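Local coordinates for 3-oxoacyl-(acyl-carrier protein) synthase II (Thermus thermophilus, PDB 1J3N) that probably extends growing fatty acids by condensing an acyl chain with malonyl-(acyl-carrier protein), as a homodimeric condensing enzyme of the thiolase superfamily, at residues Glu254-Gly259 and Lys286-Ala291; Tyr388-Ser393 and Asn400-Phe405. All blocks are in the same frame, centred on the assembly; numbering follows the deposited sequence.

Contact 1: residues Glu254-Gly259 and Lys286-Ala291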
ATOM      1  N   GLU A 254       7.503  18.107  15.533  1.00 22.89           N
ATOM      2  CA  GLU A 254       6.375  18.307  14.646  1.00 23.91           C
ATOM      3  C   GLU A 254       6.714  17.769  13.259  1.00 23.11           C
ATOM      4  O   GLU A 254       7.816  17.982  12.762  1.00 22.21           O
ATOM      5  CB  GLU A 254       6.035  19.792  14.534  1.00 24.34           C
ATOM      6  CG  GLU A 254       4.645  20.043  13.965  1.00 26.59           C
ATOM      7  CD  GLU A 254       4.454  21.462  13.459  1.00 29.41           C
ATOM      8  OE1 GLU A 254       5.158  22.374  13.940  1.00 28.32           O
ATOM      9  OE2 GLU A 254       3.584  21.663  12.584  1.00 30.46           O
ATOM     10  N   LEU A 255       5.778  17.046  12.650  1.00 23.59           N
ATOM     11  CA  LEU A 255       5.974  16.535  11.293  1.00 22.63           C
ATOM     12  C   LEU A 255       5.450  17.660  10.404  1.00 21.64           C
ATOM     13  O   LEU A 255       4.243  17.836  10.261  1.00 19.40           O
ATOM     14  CB  LEU A 255       5.166  15.253  11.060  1.00 22.20           C
ATOM     15  CG  LEU A 255       5.161  14.665   9.643  1.00 19.74           C
ATOM     16  CD1 LEU A 255       6.573  14.548   9.123  1.00 19.91           C
ATOM     17  CD2 LEU A 255       4.483  13.303   9.664  1.00 19.41           C
ATOM     18  N   VAL A 256       6.369  18.421   9.818  1.00 23.48           N
ATOM     19  CA  VAL A 256       6.011  19.568   8.986  1.00 23.98           C
ATOM     20  C   VAL A 256       6.027  19.371   7.465  1.00 24.36           C
ATOM     21  O   VAL A 256       5.339  20.089   6.730  1.00 24.07           O
ATOM     22  CB  VAL A 256       6.934  20.756   9.326  1.00 23.95           C
ATOM     23  CG1 VAL A 256       6.800  21.110  10.802  1.00 26.28           C
ATOM     24  CG2 VAL A 256       8.373  20.394   9.022  1.00 25.62           C
ATOM     25  N   GLY A 257       6.809  18.418   6.977  1.00 22.70           N
ATOM     26  CA  GLY A 257       6.864  18.232   5.538  1.00 22.02           C
ATOM     27  C   GLY A 257       6.856  16.804   5.040  1.00 22.03           C
ATOM     28  O   GLY A 257       7.377  15.901   5.693  1.00 23.06           O
ATOM     29  N   PHE A 258       6.260  16.615   3.867  1.00 22.30           N
ATOM     30  CA  PHE A 258       6.156  15.313   3.221  1.00 24.56           C
ATOM     31  C   PHE A 258       6.397  15.521   1.722  1.00 23.06           C
ATOM     32  O   PHE A 258       5.688  16.284   1.068  1.00 21.36           O
ATOM     33  CB  PHE A 258       4.761  14.724   3.486  1.00 24.70           C
ATOM     34  CG  PHE A 258       4.509  13.396   2.822  1.00 25.75           C
ATOM     35  CD1 PHE A 258       5.506  12.426   2.752  1.00 27.62           C
ATOM     36  CD2 PHE A 258       3.247  13.095   2.309  1.00 25.46           C
ATOM     37  CE1 PHE A 258       5.244  11.166   2.183  1.00 24.85           C
ATOM     38  CE2 PHE A 258       2.976  11.851   1.744  1.00 24.09           C
ATOM     39  CZ  PHE A 258       3.974  10.885   1.683  1.00 24.54           C
ATOM     40  N   GLY A 259       7.423  14.871   1.187  1.00 22.44           N
ATOM     41  CA  GLY A 259       7.714  15.034  -0.226  1.00 21.49           C
ATOM     42  C   GLY A 259       7.964  13.719  -0.925  1.00 20.99           C
ATOM     43  O   GLY A 259       8.687  12.862  -0.421  1.00 21.50           O
ATOM     44  N   LYS A 286       9.595  22.400   0.249  1.00 26.51           N
ATOM     45  CA  LYS A 286       8.493  23.243  -0.216  1.00 28.99           C
ATOM     46  C   LYS A 286       7.228  22.991   0.608  1.00 28.44           C
ATOM     47  O   LYS A 286       6.564  23.928   1.044  1.00 30.07           O
ATOM     48  CB  LYS A 286       8.198  22.964  -1.698  1.00 33.54           C
ATOM     49  CG  LYS A 286       9.283  23.432  -2.674  1.00 40.25           C
ATOM     50  CD  LYS A 286       8.996  22.953  -4.103  1.00 42.31           C
ATOM     51  CE  LYS A 286       9.953  23.564  -5.129  1.00 44.80           C
ATOM     52  NZ  LYS A 286      11.387  23.217  -4.905  1.00 46.31           N
ATOM     53  N   ASP A 287       6.895  21.720   0.813  1.00 27.28           N
ATOM     54  CA  ASP A 287       5.708  21.355   1.590  1.00 26.63           C
ATOM     55  C   ASP A 287       5.790  21.892   3.036  1.00 27.14           C
ATOM     56  O   ASP A 287       4.788  22.344   3.598  1.00 26.65           O
ATOM     57  CB  ASP A 287       5.546  19.826   1.586  1.00 27.48           C
ATOM     58  CG  ASP A 287       4.294  19.363   2.310  1.00 27.37           C
ATOM     59  OD1 ASP A 287       3.189  19.825   1.955  1.00 28.32           O
ATOM     60  OD2 ASP A 287       4.419  18.530   3.232  1.00 27.71           O
ATOM     61  N   ALA A 288       6.981  21.860   3.631  1.00 25.51           N
ATOM     62  CA  ALA A 288       7.153  22.356   4.998  1.00 27.50           C
ATOM     63  C   ALA A 288       7.331  23.875   5.032  1.00 28.88           C
ATOM     64  O   ALA A 288       7.308  24.494   6.097  1.00 30.21           O
ATOM     65  CB  ALA A 288       8.343  21.686   5.647  1.00 28.27           C
ATOM     66  N   GLY A 289       7.520  24.470   3.861  1.00 31.03           N
ATOM     67  CA  GLY A 289       7.681  25.911   3.782  1.00 31.59           C
ATOM     68  C   GLY A 289       8.999  26.439   4.305  1.00 33.21           C
ATOM     69  O   GLY A 289       9.052  27.544   4.837  1.00 33.96           O
ATOM     70  N   ILE A 290      10.067  25.662   4.158  1.00 33.71           N
ATOM     71  CA  ILE A 290      11.377  26.103   4.626  1.00 34.45           C
ATOM     72  C   ILE A 290      12.415  26.066   3.514  1.00 34.38           C
ATOM     73  O   ILE A 290      12.240  25.384   2.501  1.00 32.75           O
ATOM     74  CB  ILE A 290      11.892  25.243   5.813  1.00 35.08           C
ATOM     75  CG1 ILE A 290      12.330  23.864   5.322  1.00 34.32           C
ATOM     76  CG2 ILE A 290      10.803  25.115   6.867  1.00 35.71           C
ATOM     77  CD1 ILE A 290      11.218  23.032   4.775  1.00 37.78           C
ATOM     78  N   ALA A 291      13.499  26.807   3.716  1.00 33.59           N
ATOM     79  CA  ALA A 291      14.571  26.882   2.739  1.00 33.76           C
ATOM     80  C   ALA A 291      15.690  25.894   3.061  1.00 33.24           C
ATOM     81  O   ALA A 291      15.910  25.532   4.220  1.00 34.76           O
ATOM     82  CB  ALA A 291      15.122  28.310   2.684  1.00 33.19           C
TER
HETATM   83  O   HOH W   1       2.836  19.633   5.484  1.00 36.11           O
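D287 and F258 form the direct polar link between the last turn of helix 275-288 and strand 253-262. The backbone N of F258 donates to OD2 of D287 at 2.7 Å, with an N-H...O angle of 147°. The donor meets the anti side of the carboxylate, 18° out of its plane. CG of D287 lies anti to its own backbone N (chi1 -177°), which carries OD2 over to the strand. A water adds a second link, donating to D287 OD2 at 3.0 Å and to V256 O at 2.8 Å. OD1 of D287 makes a long, weak ion pair with R173. A lysine in place of D287 would probably leave the F258 N-H without its acceptor and put a positive charge close to R173.

The apolar part is small. CG2 of V256 touches CB of A288 at 3.6 Å. The CA of A288 also makes a CH...O contact with V256 O at 3.4 Å. The A288 methyl comes close to the G257 backbone: its CB lies 3.8 Å from G257 CA, and a side chain on G257 would run into it. V256 and G257 together face A404 in a classic beta bulge. G289, with positive phi just after the helix, closes its C-terminal turn in a Schellman motif.

Thus one carboxylate oxygen, gripped by a backbone N-H and a water, helps hold the helix end on the bulged strand, and a glycine makes the close approach possible.

Contact 2: residues Tyr388-Ser393 and Asn400-Phe405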
ATOM      1  N   TYR A 388      15.418  22.020  12.017  1.00 29.94           N
ATOM      2  CA  TYR A 388      14.824  21.198  10.969  1.00 30.40           C
ATOM      3  C   TYR A 388      15.744  20.054  10.520  1.00 30.65           C
ATOM      4  O   TYR A 388      16.979  20.192  10.467  1.00 28.26           O
ATOM      5  CB  TYR A 388      14.464  22.075   9.761  1.00 31.23           C
ATOM      6  CG  TYR A 388      13.318  23.043  10.005  1.00 31.82           C
ATOM      7  CD1 TYR A 388      11.996  22.603  10.002  1.00 31.16           C
ATOM      8  CD2 TYR A 388      13.559  24.402  10.237  1.00 31.87           C
ATOM      9  CE1 TYR A 388      10.934  23.489  10.219  1.00 33.05           C
ATOM     10  CE2 TYR A 388      12.503  25.299  10.458  1.00 33.62           C
ATOM     11  CZ  TYR A 388      11.194  24.835  10.446  1.00 34.82           C
ATOM     12  OH  TYR A 388      10.146  25.710  10.655  1.00 37.62           O
ATOM     13  N   ALA A 389      15.122  18.926  10.187  1.00 28.50           N
ATOM     14  CA  ALA A 389      15.846  17.742   9.741  1.00 26.33           C
ATOM     15  C   ALA A 389      15.020  16.948   8.734  1.00 27.24           C
ATOM     16  O   ALA A 389      13.781  16.938   8.797  1.00 24.50           O
ATOM     17  CB  ALA A 389      16.180  16.858  10.937  1.00 26.58           C
ATOM     18  N   LEU A 390      15.705  16.290   7.801  1.00 24.49           N
ATOM     19  CA  LEU A 390      15.019  15.467   6.814  1.00 23.83           C
ATOM     20  C   LEU A 390      15.319  13.994   7.069  1.00 23.31           C
ATOM     21  O   LEU A 390      16.348  13.650   7.662  1.00 25.29           O
ATOM     22  CB  LEU A 390      15.465  15.819   5.388  1.00 23.55           C
ATOM     23  CG  LEU A 390      15.105  17.188   4.802  1.00 24.38           C
ATOM     24  CD1 LEU A 390      15.513  17.218   3.335  1.00 22.54           C
ATOM     25  CD2 LEU A 390      13.602  17.444   4.944  1.00 20.51           C
ATOM     26  N   SER A 391      14.407  13.140   6.620  1.00 22.15           N
ATOM     27  CA  SER A 391      14.542  11.697   6.725  1.00 23.99           C
ATOM     28  C   SER A 391      14.324  11.168   5.309  1.00 23.48           C
ATOM     29  O   SER A 391      13.220  11.248   4.782  1.00 21.11           O
ATOM     30  CB  SER A 391      13.488  11.123   7.665  1.00 25.43           C
ATOM     31  OG  SER A 391      13.787   9.771   7.962  1.00 26.53           O
ATOM     32  N   ASN A 392      15.375  10.626   4.697  1.00 24.18           N
ATOM     33  CA  ASN A 392      15.282  10.135   3.324  1.00 22.01           C
ATOM     34  C   ASN A 392      15.015   8.646   3.148  1.00 22.72           C
ATOM     35  O   ASN A 392      15.480   7.818   3.926  1.00 22.46           O
ATOM     36  CB  ASN A 392      16.556  10.486   2.542  1.00 22.23           C
ATOM     37  CG  ASN A 392      16.720  11.986   2.309  1.00 23.82           C
ATOM     38  OD1 ASN A 392      15.757  12.746   2.363  1.00 22.41           O
ATOM     39  ND2 ASN A 392      17.951  12.409   2.022  1.00 23.61           N
ATOM     40  N   SER A 393      14.276   8.325   2.089  1.00 23.47           N
ATOM     41  CA  SER A 393      13.947   6.949   1.732  1.00 25.42           C
ATOM     42  C   SER A 393      13.796   6.868   0.212  1.00 26.72           C
ATOM     43  O   SER A 393      12.806   7.355  -0.342  1.00 25.46           O
ATOM     44  CB  SER A 393      12.655   6.516   2.418  1.00 25.23           C
ATOM     45  OG  SER A 393      12.850   6.411   3.818  1.00 22.35           O
ATOM     46  N   ASN A 400      10.493   7.582  -4.120  1.00 19.86           N
ATOM     47  CA  ASN A 400      11.257   8.446  -3.235  1.00 19.76           C
ATOM     48  C   ASN A 400      10.297   9.143  -2.292  1.00 20.87           C
ATOM     49  O   ASN A 400       9.333   9.767  -2.728  1.00 22.08           O
ATOM     50  CB  ASN A 400      12.030   9.487  -4.047  1.00 19.56           C
ATOM     51  CG  ASN A 400      12.953   8.855  -5.057  1.00 21.47           C
ATOM     52  OD1 ASN A 400      13.817   8.058  -4.700  1.00 25.78           O
ATOM     53  ND2 ASN A 400      12.772   9.196  -6.325  1.00 22.26           N
ATOM     54  N   ALA A 401      10.561   9.020  -0.998  1.00 20.19           N
ATOM     55  CA  ALA A 401       9.724   9.639   0.017  1.00 22.00           C
ATOM     56  C   ALA A 401      10.632  10.304   1.047  1.00 21.83           C
ATOM     57  O   ALA A 401      11.574   9.688   1.557  1.00 22.97           O
ATOM     58  CB  ALA A 401       8.838   8.583   0.682  1.00 20.01           C
ATOM     59  N   VAL A 402      10.343  11.563   1.340  1.00 22.65           N
ATOM     60  CA  VAL A 402      11.121  12.340   2.295  1.00 21.79           C
ATOM     61  C   VAL A 402      10.223  13.011   3.337  1.00 22.65           C
ATOM     62  O   VAL A 402       9.170  13.561   3.006  1.00 21.11           O
ATOM     63  CB  VAL A 402      11.924  13.445   1.566  1.00 23.50           C
ATOM     64  CG1 VAL A 402      12.682  14.300   2.576  1.00 17.51           C
ATOM     65  CG2 VAL A 402      12.881  12.811   0.570  1.00 22.10           C
ATOM     66  N   LEU A 403      10.644  12.951   4.597  1.00 21.48           N
ATOM     67  CA  LEU A 403       9.893  13.574   5.669  1.00 22.30           C
ATOM     68  C   LEU A 403      10.738  14.697   6.249  1.00 21.98           C
ATOM     69  O   LEU A 403      11.965  14.580   6.341  1.00 22.29           O
ATOM     70  CB  LEU A 403       9.551  12.560   6.775  1.00 20.93           C
ATOM     71  CG  LEU A 403       8.543  11.448   6.444  1.00 21.63           C
ATOM     72  CD1 LEU A 403       8.318  10.593   7.674  1.00 22.55           C
ATOM     73  CD2 LEU A 403       7.229  12.038   5.980  1.00 22.21           C
ATOM     74  N   ALA A 404      10.072  15.782   6.623  1.00 21.10           N
ATOM     75  CA  ALA A 404      10.724  16.938   7.214  1.00 22.07           C
ATOM     76  C   ALA A 404      10.180  17.124   8.624  1.00 22.78           C
ATOM     77  O   ALA A 404       8.970  17.264   8.825  1.00 21.57           O
ATOM     78  CB  ALA A 404      10.452  18.190   6.378  1.00 20.06           C
ATOM     79  N   PHE A 405      11.084  17.134   9.596  1.00 23.20           N
ATOM     80  CA  PHE A 405      10.709  17.295  10.990  1.00 24.73           C
ATOM     81  C   PHE A 405      11.183  18.628  11.546  1.00 25.05           C
ATOM     82  O   PHE A 405      12.253  19.119  11.194  1.00 26.06           O
ATOM     83  CB  PHE A 405      11.290  16.146  11.816  1.00 23.02           C
ATOM     84  CG  PHE A 405      10.609  14.823  11.572  1.00 26.32           C
ATOM     85  CD1 PHE A 405       9.315  14.592  12.044  1.00 25.81           C
ATOM     86  CD2 PHE A 405      11.259  13.805  10.877  1.00 25.61           C
ATOM     87  CE1 PHE A 405       8.681  13.366  11.831  1.00 25.72           C
ATOM     88  CE2 PHE A 405      10.631  12.573  10.658  1.00 25.50           C
ATOM     89  CZ  PHE A 405       9.342  12.357  11.138  1.00 23.95           C
TER
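The beta hairpin of strands 388-394 and 399-406 lies in the mixed sheet of the C-terminal half of the thiolase-type fold, between strands 297-299 and 253-262. The two strands are antiparallel, with paired backbone bonds. F405 N donates to A389 O at 2.8 Å, nearly straight at 174°, and A389 N returns a bond to F405 O. S391 and L403 exchange bonds likewise. Near the turn A401 N donates to S393 O at 2.9 Å, but the return bond from S393 N is weak.

L390, N392, V402 and A404 share one face. CD2 of L390 meets CB of A404 at 3.5 Å and CG1 of V402 at 4.0 Å. The amide of N392 lies alongside V402, with OD1 3.4 Å from CG2. Its ND2 bonds to E312, while OD1 is buried without a polar partner. Helix 275-288 packs here through A280, M281 and A284. On the other face CE2, at the edge of the F405 ring, lies 4.4 Å from CB of S391, and helices 163-176 and 343-357 pack there.

Backbone bonds thus set the register, mostly apolar side chains meet helices on both faces, and E312 holds N392 with its buried oxygen against the V402 methyls.

How the contacts relate
Following the chain from the N terminus, strand 253-262 is the first of the elements involved and leads through a loop into helix 275-288. Contact 1 closes the loop of 26 residues between its two segments, most of helix 275-288 included. Contact 2 comes much later, near the C terminus, and closes the short hairpin turn. The two are in series and neither encloses the other. Their centres are about 9 Å apart, because strands 253-262 and 399-406 are neighbours in the sheet. G257 O and G259 O probably accept bonds from A404 N and V402 N. I290 also packs on the Y388 ring, and L255 on F405. Contact 1 fastens the end of helix 275-288 to the sheet; contact 2 forms two of its strands.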